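Local coordinates for protein pyridoxine 4-oxidase (Mesorhizobium loti, PDB 4HA6) that oxidises the 4-hydroxymethyl group of pyridoxine to the aldehyde, giving pyridoxal, with FAD as the redox cofactor and molecular oxygen as electron acceptor, at residues H73-R77 / T443-P447; L289-L293 / I384-L389. All coordinates share one frame; numbering follows the deposited sequence.

Contact 1 of 2, residues H73-R77 / T443-P447. With FAD (flavin-adenine dinucleotide), chain B; PXM (4-(aminomethyl)-5-(hydroxymethyl)-2-methylpyridin-3-ol), chain J.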
loop_
_atom_site.group_PDB
_atom_site.type_symbol
_atom_site.label_atom_id
_atom_site.label_comp_id
_atom_site.label_asym_id
_atom_site.label_seq_id
_atom_site.Cartn_x
_atom_site.Cartn_y
_atom_site.Cartn_z
ATOM N N HIS A 73 -2.600 -5.207 -16.225
ATOM C CA HIS A 73 -2.403 -5.774 -14.906
ATOM C C HIS A 73 -3.691 -5.742 -14.089
ATOM O O HIS A 73 -4.525 -4.850 -14.258
ATOM C CB HIS A 73 -1.323 -4.981 -14.172
ATOM C CG HIS A 73 0.017 -5.038 -14.832
ATOM N ND1 HIS A 73 1.066 -5.769 -14.318
ATOM C CD2 HIS A 73 0.487 -4.451 -15.959
ATOM C CE1 HIS A 73 2.121 -5.638 -15.105
ATOM N NE2 HIS A 73 1.797 -4.838 -16.106
ATOM N N HIS A 74 -3.843 -6.704 -13.191
ATOM C CA HIS A 74 -5.006 -6.719 -12.313
ATOM C C HIS A 74 -4.641 -6.115 -10.970
ATOM O O HIS A 74 -3.635 -6.499 -10.380
ATOM C CB HIS A 74 -5.533 -8.146 -12.153
ATOM C CG HIS A 74 -6.465 -8.561 -13.246
ATOM N ND1 HIS A 74 -7.829 -8.672 -13.061
ATOM C CD2 HIS A 74 -6.236 -8.871 -14.545
ATOM C CE1 HIS A 74 -8.395 -9.040 -14.195
ATOM N NE2 HIS A 74 -7.451 -9.165 -15.113
ATOM N N TRP A 75 -5.441 -5.159 -10.500
ATOM C CA TRP A 75 -5.182 -4.491 -9.221
ATOM C C TRP A 75 -6.251 -4.817 -8.180
ATOM O O TRP A 75 -7.321 -4.206 -8.160
ATOM C CB TRP A 75 -5.105 -2.972 -9.409
ATOM C CG TRP A 75 -3.760 -2.471 -9.934
ATOM C CD1 TRP A 75 -2.756 -3.220 -10.492
ATOM C CD2 TRP A 75 -3.275 -1.116 -9.902
ATOM N NE1 TRP A 75 -1.689 -2.411 -10.827
ATOM C CE2 TRP A 75 -1.984 -1.115 -10.474
ATOM C CE3 TRP A 75 -3.815 0.097 -9.453
ATOM C CZ2 TRP A 75 -1.222 0.058 -10.611
ATOM C CZ3 TRP A 75 -3.061 1.259 -9.590
ATOM C CH2 TRP A 75 -1.779 1.232 -10.163
ATOM N N ALA A 76 -5.954 -5.780 -7.311
ATOM C CA ALA A 76 -6.864 -6.160 -6.227
ATOM C C ALA A 76 -7.022 -5.016 -5.235
ATOM O O ALA A 76 -6.039 -4.381 -4.868
ATOM C CB ALA A 76 -6.350 -7.419 -5.511
ATOM N N ARG A 77 -8.250 -4.747 -4.802
ATOM C CA ARG A 77 -8.485 -3.726 -3.782
ATOM C C ARG A 77 -9.616 -4.139 -2.836
ATOM O O ARG A 77 -10.634 -4.679 -3.276
ATOM C CB ARG A 77 -8.813 -2.377 -4.435
ATOM C CG ARG A 77 -7.610 -1.633 -5.029
ATOM C CD ARG A 77 -6.698 -1.065 -3.931
ATOM N NE ARG A 77 -5.419 -1.776 -3.831
ATOM C CZ ARG A 77 -4.470 -1.480 -2.946
ATOM N NH1 ARG A 77 -4.652 -0.488 -2.085
ATOM N NH2 ARG A 77 -3.331 -2.162 -2.927
ATOM N N THR A 443 2.310 -6.200 -9.954
ATOM C CA THR A 443 2.135 -5.170 -8.928
ATOM C C THR A 443 2.452 -5.681 -7.516
ATOM O O THR A 443 2.117 -6.820 -7.159
ATOM C CB THR A 443 0.709 -4.538 -8.949
ATOM O OG1 THR A 443 0.575 -3.617 -7.860
ATOM C CG2 THR A 443 -0.374 -5.593 -8.826
ATOM N N HIS A 444 3.083 -4.828 -6.712
ATOM C CA HIS A 444 3.382 -5.153 -5.321
ATOM C C HIS A 444 2.225 -4.703 -4.426
ATOM O O HIS A 444 2.285 -4.885 -3.213
ATOM C CB HIS A 444 4.688 -4.459 -4.920
ATOM C CG HIS A 444 5.343 -5.001 -3.676
ATOM N ND1 HIS A 444 4.670 -5.717 -2.713
ATOM C CD2 HIS A 444 6.625 -4.902 -3.243
ATOM C CE1 HIS A 444 5.507 -6.034 -1.734
ATOM N NE2 HIS A 444 6.697 -5.558 -2.037
ATOM N N HIS A 445 1.197 -4.097 -5.033
ATOM C CA HIS A 445 -0.003 -3.651 -4.425
ATOM C C HIS A 445 0.066 -2.398 -3.623
ATOM O O HIS A 445 -0.598 -2.307 -2.644
ATOM C CB HIS A 445 -0.644 -4.739 -3.563
ATOM C CG HIS A 445 -0.984 -5.950 -4.304
ATOM N ND1 HIS A 445 -0.231 -6.997 -4.302
ATOM C CD2 HIS A 445 -1.960 -6.195 -5.193
ATOM C CE1 HIS A 445 -0.728 -7.870 -5.089
ATOM N NE2 HIS A 445 -1.769 -7.380 -5.630
ATOM N N HIS A 446 0.858 -1.436 -4.024
ATOM C CA HIS A 446 1.057 -0.200 -3.272
ATOM C C HIS A 446 0.710 1.070 -4.056
ATOM O O HIS A 446 1.539 1.987 -4.104
ATOM C CB HIS A 446 2.522 -0.105 -2.810
ATOM C CG HIS A 446 3.001 -1.319 -2.076
ATOM N ND1 HIS A 446 4.307 -1.749 -2.125
ATOM C CD2 HIS A 446 2.342 -2.194 -1.283
ATOM C CE1 HIS A 446 4.432 -2.849 -1.400
ATOM N NE2 HIS A 446 3.260 -3.128 -0.867
ATOM N N PRO A 447 -0.498 1.137 -4.658
ATOM C CA PRO A 447 -0.843 2.360 -5.400
ATOM C C PRO A 447 -0.991 3.546 -4.456
ATOM O O PRO A 447 -1.480 3.353 -3.333
ATOM C CB PRO A 447 -2.201 2.027 -6.026
ATOM C CG PRO A 447 -2.810 1.012 -5.108
ATOM C CD PRO A 447 -1.632 0.189 -4.609
HETATM P PA FAD B . -8.063 1.149 1.432
HETATM O O1A FAD B . -7.574 0.417 2.674
HETATM O O2A FAD B . -8.038 0.428 0.114
HETATM O O5B FAD B . -9.569 1.650 1.746
HETATM C C5B FAD B . -10.468 2.170 0.772
HETATM C C4B FAD B . -11.859 1.872 1.312
HETATM O O4B FAD B . -12.828 2.814 0.841
HETATM C C3B FAD B . -12.331 0.496 0.861
HETATM O O3B FAD B . -12.887 -0.146 2.021
HETATM C C2B FAD B . -13.403 0.778 -0.189
HETATM O O2B FAD B . -14.409 -0.251 -0.208
HETATM C C1B FAD B . -13.953 2.129 0.257
HETATM N N9A FAD B . -14.482 2.995 -0.838
HETATM C C8A FAD B . -13.912 3.218 -2.042
HETATM N N7A FAD B . -14.667 4.083 -2.773
HETATM C C5A FAD B . -15.744 4.436 -2.032
HETATM C C6A FAD B . -16.927 5.319 -2.206
HETATM N N6A FAD B . -17.114 6.032 -3.362
HETATM N N1A FAD B . -17.813 5.398 -1.173
HETATM C C2A FAD B . -17.635 4.712 -0.024
HETATM N N3A FAD B . -16.576 3.898 0.190
HETATM C C4A FAD B . -15.611 3.718 -0.756
HETATM N N1 FAD B . 0.676 -2.968 2.515
HETATM C C2 FAD B . 1.622 -3.261 3.427
HETATM O O2 FAD B . 2.168 -2.318 4.042
HETATM N N3 FAD B . 2.019 -4.522 3.678
HETATM C C4 FAD B . 1.483 -5.582 3.050
HETATM O O4 FAD B . 1.875 -6.755 3.286
HETATM C C4X FAD B . 0.436 -5.340 2.032
HETATM N N5 FAD B . -0.144 -6.344 1.342
HETATM C C5X FAD B . -1.115 -6.094 0.428
HETATM C C6 FAD B . -1.714 -7.140 -0.271
HETATM C C7 FAD B . -2.716 -6.884 -1.202
HETATM C C7M FAD B . -3.355 -8.028 -1.949
HETATM C C8 FAD B . -3.155 -5.483 -1.453
HETATM C C8M FAD B . -4.234 -5.210 -2.466
HETATM C C9 FAD B . -2.565 -4.428 -0.757
HETATM C C9A FAD B . -1.556 -4.694 0.169
HETATM N N10 FAD B . -0.950 -3.639 0.873
HETATM C C10 FAD B . 0.051 -3.933 1.810
HETATM C "C1'" FAD B . -1.360 -2.252 0.623
HETATM C "C2'" FAD B . -2.222 -1.677 1.736
HETATM O "O2'" FAD B . -3.237 -2.621 2.112
HETATM C "C3'" FAD B . -2.855 -0.395 1.191
HETATM O "O3'" FAD B . -1.810 0.437 0.662
HETATM C "C4'" FAD B . -3.622 0.350 2.269
HETATM O "O4'" FAD B . -4.612 -0.543 2.810
HETATM C "C5'" FAD B . -4.274 1.621 1.716
HETATM O "O5'" FAD B . -5.302 2.023 2.619
HETATM P P FAD B . -6.263 3.243 2.232
HETATM O O1P FAD B . -7.007 3.742 3.465
HETATM O O2P FAD B . -5.501 4.235 1.377
HETATM O O3P FAD B . -7.298 2.543 1.226
HETATM N N1 PXM J . 4.355 -10.117 -1.943
HETATM C C2 PXM J . 3.430 -9.324 -2.482
HETATM C C2A PXM J . 2.928 -9.517 -3.878
HETATM C C3 PXM J . 2.950 -8.303 -1.677
HETATM O O3 PXM J . 1.992 -7.453 -2.185
HETATM C C4 PXM J . 3.421 -8.106 -0.361
HETATM C C5 PXM J . 4.416 -8.994 0.144
HETATM C C5A PXM J . 5.032 -8.965 1.529
HETATM O O5 PXM J . 5.038 -7.761 2.213
HETATM C C6 PXM J . 4.854 -10.008 -0.714
HETATM C C4A PXM J . 2.827 -6.965 0.414
HETATM N N4 PXM J . 2.805 -5.721 -0.299
HETATM O O HOH W 1 0.351 -7.162 -11.801
HETATM O O HOH W 2 -3.676 -7.689 -8.147
#
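W75 and R77 press on the loop T443-P447 through flat groups. Apolar contact comes first: the six-membered end of the W75 indole runs alongside P447, pointing the opposite way, with CZ3 3.7 Å from CB of the proline, while NE1 and CD1 pass obliquely by CB and CG2 of T443. P447, rigid and apolar, also sets CD over one face of the R77 guanidinium, toward its rim, 3.3 Å above the plane.

Polar contacts fix the arginine. Its chain bends at chi2 (-72°) and chi3 (109°), which folds the guanidinium back: NE gives a bond of 2.9 Å to O of A76, and NH2 reaches O of H445 at the guanidinium edge, a weak bond of 2.8 Å. A long, multiply donating side chain suits a place where two backbone carbonyls and the flavin's methyl edge converge. Within the loop, T443 holds OG1 anti to its backbone N and accepts from N of H445 at 2.9 Å, an ST turn; the same oxygen is bonded to D291. Water 2 joins O of H74 and N of A76 to NE2 of H445, and water 1 joins ND1 of H73 to N of T443.

Ligand contacts converge on H445. Its ring has the flavin methyl C7M over one face and CG2 of T443 over the other, while ND1 donates at the edge to O3 of the pyridoxamine (3.1 Å, 163°). That O3 in turn donates to O of H444 at 2.8 Å, a carbonyl that also accepts from the ligand's N4; NE2 of H446 lies 2.7 Å from N4, while ND1 of that ring is bonded to H292. Three consecutive histidines thus line the substrate pocket beside the flavin, in the active-site region of this GMC oxidoreductase.

Contact 2 of 2, residues L289-L293 / I384-L389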
loop_
_atom_site.group_PDB
_atom_site.type_symbol
_atom_site.label_atom_id
_atom_site.label_comp_id
_atom_site.label_asym_id
_atom_site.label_seq_id
_atom_site.Cartn_x
_atom_site.Cartn_y
_atom_site.Cartn_z
ATOM N N LEU A 289 0.509 9.138 -10.017
ATOM C CA LEU A 289 0.228 7.755 -9.596
ATOM C C LEU A 289 1.505 6.922 -9.549
ATOM O O LEU A 289 2.236 6.835 -10.547
ATOM C CB LEU A 289 -0.783 7.062 -10.518
ATOM C CG LEU A 289 -0.900 5.529 -10.321
ATOM C CD1 LEU A 289 -1.546 5.221 -8.992
ATOM C CD2 LEU A 289 -1.672 4.813 -11.453
ATOM N N GLN A 290 1.760 6.301 -8.397
ATOM C CA GLN A 290 2.924 5.419 -8.231
ATOM C C GLN A 290 2.513 4.040 -7.729
ATOM O O GLN A 290 1.480 3.896 -7.087
ATOM C CB GLN A 290 3.906 6.031 -7.228
ATOM C CG GLN A 290 4.499 7.349 -7.689
ATOM C CD GLN A 290 5.011 8.166 -6.527
ATOM O OE1 GLN A 290 5.991 7.790 -5.876
ATOM N NE2 GLN A 290 4.316 9.264 -6.224
ATOM N N ASP A 291 3.354 3.039 -7.980
ATOM C CA ASP A 291 3.133 1.695 -7.456
ATOM C C ASP A 291 4.482 0.981 -7.441
ATOM O O ASP A 291 5.428 1.418 -8.113
ATOM C CB ASP A 291 2.118 0.940 -8.320
ATOM C CG ASP A 291 1.855 -0.495 -7.836
ATOM O OD1 ASP A 291 1.920 -0.760 -6.604
ATOM O OD2 ASP A 291 1.562 -1.360 -8.703
ATOM N N HIS A 292 4.592 -0.082 -6.646
ATOM C CA HIS A 292 5.811 -0.902 -6.641
ATOM C C HIS A 292 5.575 -2.084 -7.568
ATOM O O HIS A 292 4.440 -2.547 -7.697
ATOM C CB HIS A 292 6.119 -1.443 -5.238
ATOM C CG HIS A 292 6.833 -0.483 -4.336
ATOM N ND1 HIS A 292 6.389 -0.194 -3.063
ATOM C CD2 HIS A 292 7.982 0.217 -4.500
ATOM C CE1 HIS A 292 7.220 0.660 -2.489
ATOM N NE2 HIS A 292 8.195 0.925 -3.342
ATOM N N LEU A 293 6.645 -2.565 -8.203
ATOM C CA LEU A 293 6.623 -3.817 -8.949
ATOM C C LEU A 293 7.498 -4.873 -8.270
ATOM O O LEU A 293 8.493 -4.542 -7.598
ATOM C CB LEU A 293 7.142 -3.601 -10.376
ATOM C CG LEU A 293 6.230 -2.823 -11.315
ATOM C CD1 LEU A 293 6.994 -2.401 -12.565
ATOM C CD2 LEU A 293 5.031 -3.694 -11.681
ATOM N N ILE A 384 -6.659 3.460 -15.802
ATOM C CA ILE A 384 -5.502 3.417 -14.912
ATOM C C ILE A 384 -4.244 3.098 -15.713
ATOM O O ILE A 384 -4.102 1.991 -16.259
ATOM C CB ILE A 384 -5.681 2.331 -13.829
ATOM C CG1 ILE A 384 -6.915 2.618 -12.973
ATOM C CG2 ILE A 384 -4.422 2.209 -12.957
ATOM C CD1 ILE A 384 -7.455 1.375 -12.252
ATOM N N ASP A 385 -3.339 4.072 -15.797
ATOM C CA ASP A 385 -2.071 3.862 -16.488
ATOM C C ASP A 385 -0.928 4.072 -15.516
ATOM O O ASP A 385 -0.474 5.195 -15.356
ATOM C CB ASP A 385 -1.924 4.837 -17.665
ATOM C CG ASP A 385 -0.533 4.790 -18.298
ATOM O OD1 ASP A 385 -0.137 5.775 -18.962
ATOM O OD2 ASP A 385 0.174 3.770 -18.128
ATOM N N PRO A 386 -0.442 2.986 -14.879
ATOM C CA PRO A 386 0.640 3.126 -13.908
ATOM C C PRO A 386 1.970 3.536 -14.556
ATOM O O PRO A 386 2.880 3.875 -13.805
ATOM C CB PRO A 386 0.759 1.717 -13.296
ATOM C CG PRO A 386 0.110 0.799 -14.303
ATOM C CD PRO A 386 -0.970 1.612 -14.936
ATOM N N ALA A 387 2.072 3.502 -15.890
ATOM C CA ALA A 387 3.318 3.837 -16.610
ATOM C C ALA A 387 4.500 3.009 -16.118
ATOM O O ALA A 387 5.600 3.532 -15.908
ATOM C CB ALA A 387 3.637 5.329 -16.500
ATOM N N TYR A 388 4.275 1.711 -15.943
ATOM C CA TYR A 388 5.308 0.841 -15.390
ATOM C C TYR A 388 6.560 0.847 -16.274
ATOM O O TYR A 388 6.463 0.805 -17.509
ATOM C CB TYR A 388 4.794 -0.594 -15.252
ATOM C CG TYR A 388 3.835 -0.886 -14.114
ATOM C CD1 TYR A 388 2.778 -1.771 -14.306
ATOM C CD2 TYR A 388 4.010 -0.340 -12.836
ATOM C CE1 TYR A 388 1.911 -2.095 -13.288
ATOM C CE2 TYR A 388 3.124 -0.662 -11.790
ATOM C CZ TYR A 388 2.075 -1.541 -12.038
ATOM O OH TYR A 388 1.173 -1.901 -11.058
ATOM N N LEU A 389 7.726 0.892 -15.632
ATOM C CA LEU A 389 9.020 0.813 -16.324
ATOM C C LEU A 389 9.197 1.808 -17.474
ATOM O O LEU A 389 9.752 1.449 -18.516
ATOM C CB LEU A 389 9.255 -0.608 -16.849
ATOM C CG LEU A 389 9.921 -1.629 -15.910
ATOM C CD1 LEU A 389 9.860 -1.208 -14.441
ATOM C CD2 LEU A 389 9.337 -3.028 -16.109
HETATM O O HOH W 3 2.994 4.489 -11.233
#
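L289 and P386 mark the closest backbone approach, CA to CA 6.3 Å, between L289-L293 and I384-L389, whose end-to-end directions differ by 52°. There the branched end of L289 tucks its CD2 against P386 and, at 4.1 Å, CG2 of I384. Water 3 spans the same gap, donating to O of L289 and O of P386.

The Y388 ring is clasped between two aliphatic groups. L293 sets CD2 over one face, 3.5 Å from the ring centroid and 9° off its normal, a CH-pi contact; P386 covers the opposite face with CB 3.6 Å above the plane. The other branch of L293, CD1, meets CD1 of L389 at 3.6 Å, and F398 of helix 392-409 packs on both leucines. The contact thus joins the start of strand 293-302, part of the larger antiparallel sheet, to the turn between strand 383-385 and that helix.

At the ring's edge, OH of Y388 donates to OD2 of D291 in the ring plane; the 2.4 Å is very short, its exact value doubtful. D291 extends CG anti to its backbone N (chi1 179°), bringing OD2 to the phenol, while OD1 accepts from N of H446. A phenylalanine at Y388 would probably leave OD2 of D291 without its phenol donor and NE1 of W75 without its weak partner. Further back, OD2 of D385 accepts from N of A387 at 2.9 Å, an Asx turn.

Contact 2 lies farther from the flavin than contact 1, their centres 9 Å apart, and along the chain it is nested inside the loop that contact 1 closes. Two side-chain pairs join them: OG1 of T443 and OD2 of D291, 2.6 Å apart, and ND1 of H446 and ND1 of H292, 2.8 Å apart, both probable hydrogen bonds. W75 NE1 adds a weak bond to OH of Y388 at 2.9 Å. D291 is therefore a second-shell residue: its side chain stays about 8 Å from both pyridoxamine and FAD at the nearest, yet it holds the loop 443-447 whose histidines line the substrate pocket.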